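Local coordinates for protein L-2,4-diaminobutyric acid acetyltransferase (Geobacillus sp., PDB 6SLL) that catalyses the acetyl-coenzyme A-dependent acetylation of L-2,4-diaminobutyric acid, a step in the biosynthesis of the chemical chaperone ectoine, at residues Asp43-Ser46 with Pro47-Met51. Sequence-based numbering, arbitrary orientation. Where two conformers were deposited one is given.
Sequences DLNS and PYCYM. With DAB (2,4-diaminobutyric acid), chain G; DAB (2,4-diaminobutyric acid), chain D.
Ser46 OG caps the helix that follows it by accepting from Cys49 N at 3.1 Å. This makes Ser46 the N-cap of helix 47-56, with Pro47 in the first turn. The serine hydroxyl lies between its own backbone N and carbonyl carbon (chi1 68°), a rotation that turns OG to the amide three residues on. OG also hydrogen-bonds Asn45 OD1 of the second subunit, and Asn45 OD1 here does the same with Ser46 OG there, so the cap is part of the dimer interface. One residue further on, Tyr50 N donates a weak bond to Ser46 O.

A second polar group gathers on the phenol of Tyr50. Asn45 ND2 donates to Tyr50 OH at 3.1 Å, the oxygen lying 20° out of the amide plane, and Asn45 N adds a weak bond at 3.3 Å. Gln90 OE1 is a further partner, and the same glutamine donates through NE2 to Asp43 O, tying the loop to strand 85-93 of the GNAT fold. Apolar contact is modest: Asn45 CB lies 3.7 Å from Cys49 SG, and Leu44 CD1 approaches the Tyr50 ring obliquely.

Two substrate molecules touch this stretch, one in each subunit's site. In the first, Asp43 N donates to OXT of diaminobutyrate at 2.9 Å, almost straight (167°), while Asp43 OD2, in one of its two conformers, accepts from the ligand N and from His165. In the second subunit's pocket, Tyr48 reaches across the interface and lays one ring face against the ligand, whose CA sits 3.7 Å above the ring centre; Tyr48 OH hydrogen-bonds Thr125 OG1 of the second subunit. A serine in place of Tyr48 has no ring to lie against the substrate, which would probably be held less firmly there, and Thr125 of the second subunit would be likely to lack a mate for its hydroxyl.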
loop_
_atom_site.group_PDB
_atom_site.type_symbol
_atom_site.label_atom_id
_atom_site.label_comp_id
_atom_site.label_asym_id
_atom_site.label_seq_id
_atom_site.Cartn_x
_atom_site.Cartn_y
_atom_site.Cartn_z
ATOM N N ASP B 43 -4.344 -9.934 7.391
ATOM C CA ASP B 43 -2.921 -9.710 7.732
ATOM C C ASP B 43 -2.659 -8.223 8.048
ATOM O O ASP B 43 -2.763 -7.315 7.187
ATOM C CB ASP B 43 -2.054 -10.117 6.629
ATOM C CG ASP B 43 -2.202 -11.590 6.199
ATOM O OD1 ASP B 43 -2.393 -12.411 7.090
ATOM O OD2 ASP B 43 -2.115 -11.803 4.988
ATOM N N LEU B 44 -2.241 -8.025 9.253
ATOM C CA LEU B 44 -2.146 -6.676 9.824
ATOM C C LEU B 44 -0.955 -5.937 9.276
ATOM O O LEU B 44 0.199 -6.385 9.432
ATOM C CB LEU B 44 -2.047 -6.828 11.348
ATOM C CG LEU B 44 -2.101 -5.448 12.083
ATOM C CD1 LEU B 44 -3.410 -4.728 11.820
ATOM C CD2 LEU B 44 -1.950 -5.757 13.584
ATOM N N ASN B 45 -1.186 -4.784 8.658
ATOM C CA ASN B 45 -0.115 -3.869 8.277
ATOM C C ASN B 45 0.133 -2.883 9.363
ATOM O O ASN B 45 -0.496 -2.873 10.415
ATOM C CB ASN B 45 -0.482 -3.171 6.930
ATOM C CG ASN B 45 -0.683 -4.232 5.880
ATOM O OD1 ASN B 45 0.313 -4.901 5.474
ATOM N ND2 ASN B 45 -1.874 -4.489 5.426
ATOM N N SER B 46 1.178 -2.039 9.160
ATOM C CA SER B 46 1.521 -1.045 10.164
ATOM C C SER B 46 0.462 0.029 10.251
ATOM O O SER B 46 -0.263 0.300 9.292
ATOM C CB SER B 46 2.860 -0.384 9.858
ATOM O OG SER B 46 2.798 0.410 8.697
ATOM N N PRO B 47 0.345 0.737 11.422
ATOM C CA PRO B 47 -0.542 1.893 11.498
ATOM C C PRO B 47 -0.243 2.884 10.373
ATOM O O PRO B 47 -1.168 3.449 9.786
ATOM C CB PRO B 47 -0.309 2.406 12.901
ATOM C CG PRO B 47 0.111 1.162 13.672
ATOM C CD PRO B 47 0.903 0.363 12.733
ATOM N N TYR B 48 1.026 3.123 10.130
ATOM C CA TYR B 48 1.448 4.067 9.073
ATOM C C TYR B 48 0.808 3.685 7.740
ATOM O O TYR B 48 0.406 4.584 6.991
ATOM C CB TYR B 48 2.988 4.047 8.990
ATOM C CG TYR B 48 3.577 5.081 8.087
ATOM C CD1 TYR B 48 3.703 4.827 6.720
ATOM C CD2 TYR B 48 4.069 6.267 8.545
ATOM C CE1 TYR B 48 4.276 5.731 5.893
ATOM C CE2 TYR B 48 4.631 7.210 7.740
ATOM C CZ TYR B 48 4.783 6.964 6.400
ATOM O OH TYR B 48 5.381 7.830 5.527
ATOM N N CYS B 49 0.761 2.403 7.393
ATOM C CA CYS B 49 0.111 1.965 6.165
ATOM C C CYS B 49 -1.286 2.482 6.066
ATOM O O CYS B 49 -1.731 2.950 5.008
ATOM C CB CYS B 49 0.170 0.448 6.088
ATOM S SG CYS B 49 -0.541 -0.265 4.583
ATOM N N TYR B 50 -2.062 2.354 7.140
ATOM C CA TYR B 50 -3.447 2.815 7.093
ATOM C C TYR B 50 -3.555 4.308 7.071
ATOM O O TYR B 50 -4.527 4.834 6.451
ATOM C CB TYR B 50 -4.254 2.140 8.244
ATOM C CG TYR B 50 -4.250 0.638 8.103
ATOM C CD1 TYR B 50 -5.007 0.028 7.112
ATOM C CD2 TYR B 50 -3.464 -0.157 8.897
ATOM C CE1 TYR B 50 -4.942 -1.335 6.905
ATOM C CE2 TYR B 50 -3.390 -1.532 8.679
ATOM C CZ TYR B 50 -4.139 -2.118 7.693
ATOM O OH TYR B 50 -3.987 -3.461 7.468
ATOM N N MET B 51 -2.626 5.034 7.604
ATOM C CA MET B 51 -2.571 6.496 7.399
ATOM C C MET B 51 -2.330 6.810 5.963
ATOM O O MET B 51 -2.986 7.708 5.395
ATOM C CB MET B 51 -1.429 7.087 8.272
ATOM C CG MET B 51 -1.651 6.971 9.688
ATOM S SD MET B 51 -0.226 7.547 10.671
ATOM C CE MET B 51 -0.711 6.885 12.248
HETATM N N DAB G . -4.990 -11.668 3.509
HETATM C CA DAB G . -4.715 -10.458 2.676
HETATM C C DAB G . -4.734 -9.255 3.596
HETATM O O DAB G . -4.259 -8.225 3.130
HETATM C CB DAB G . -5.728 -10.314 1.535
HETATM C CG DAB G . -7.124 -9.973 1.953
HETATM N ND DAB G . -7.987 -9.857 0.738
HETATM O OXT DAB G . -5.226 -9.337 4.715
HETATM N N DAB D . 8.330 4.841 9.338
HETATM C CA DAB D . 7.572 4.751 8.067
HETATM C C DAB D . 7.611 3.316 7.540
HETATM O O DAB D . 8.521 2.582 7.944
HETATM C CB DAB D . 7.955 5.793 7.030
HETATM C CG DAB D . 9.272 5.547 6.456
HETATM N ND DAB D . 9.576 6.671 5.483
HETATM O OXT DAB D . 6.794 3.042 6.672
#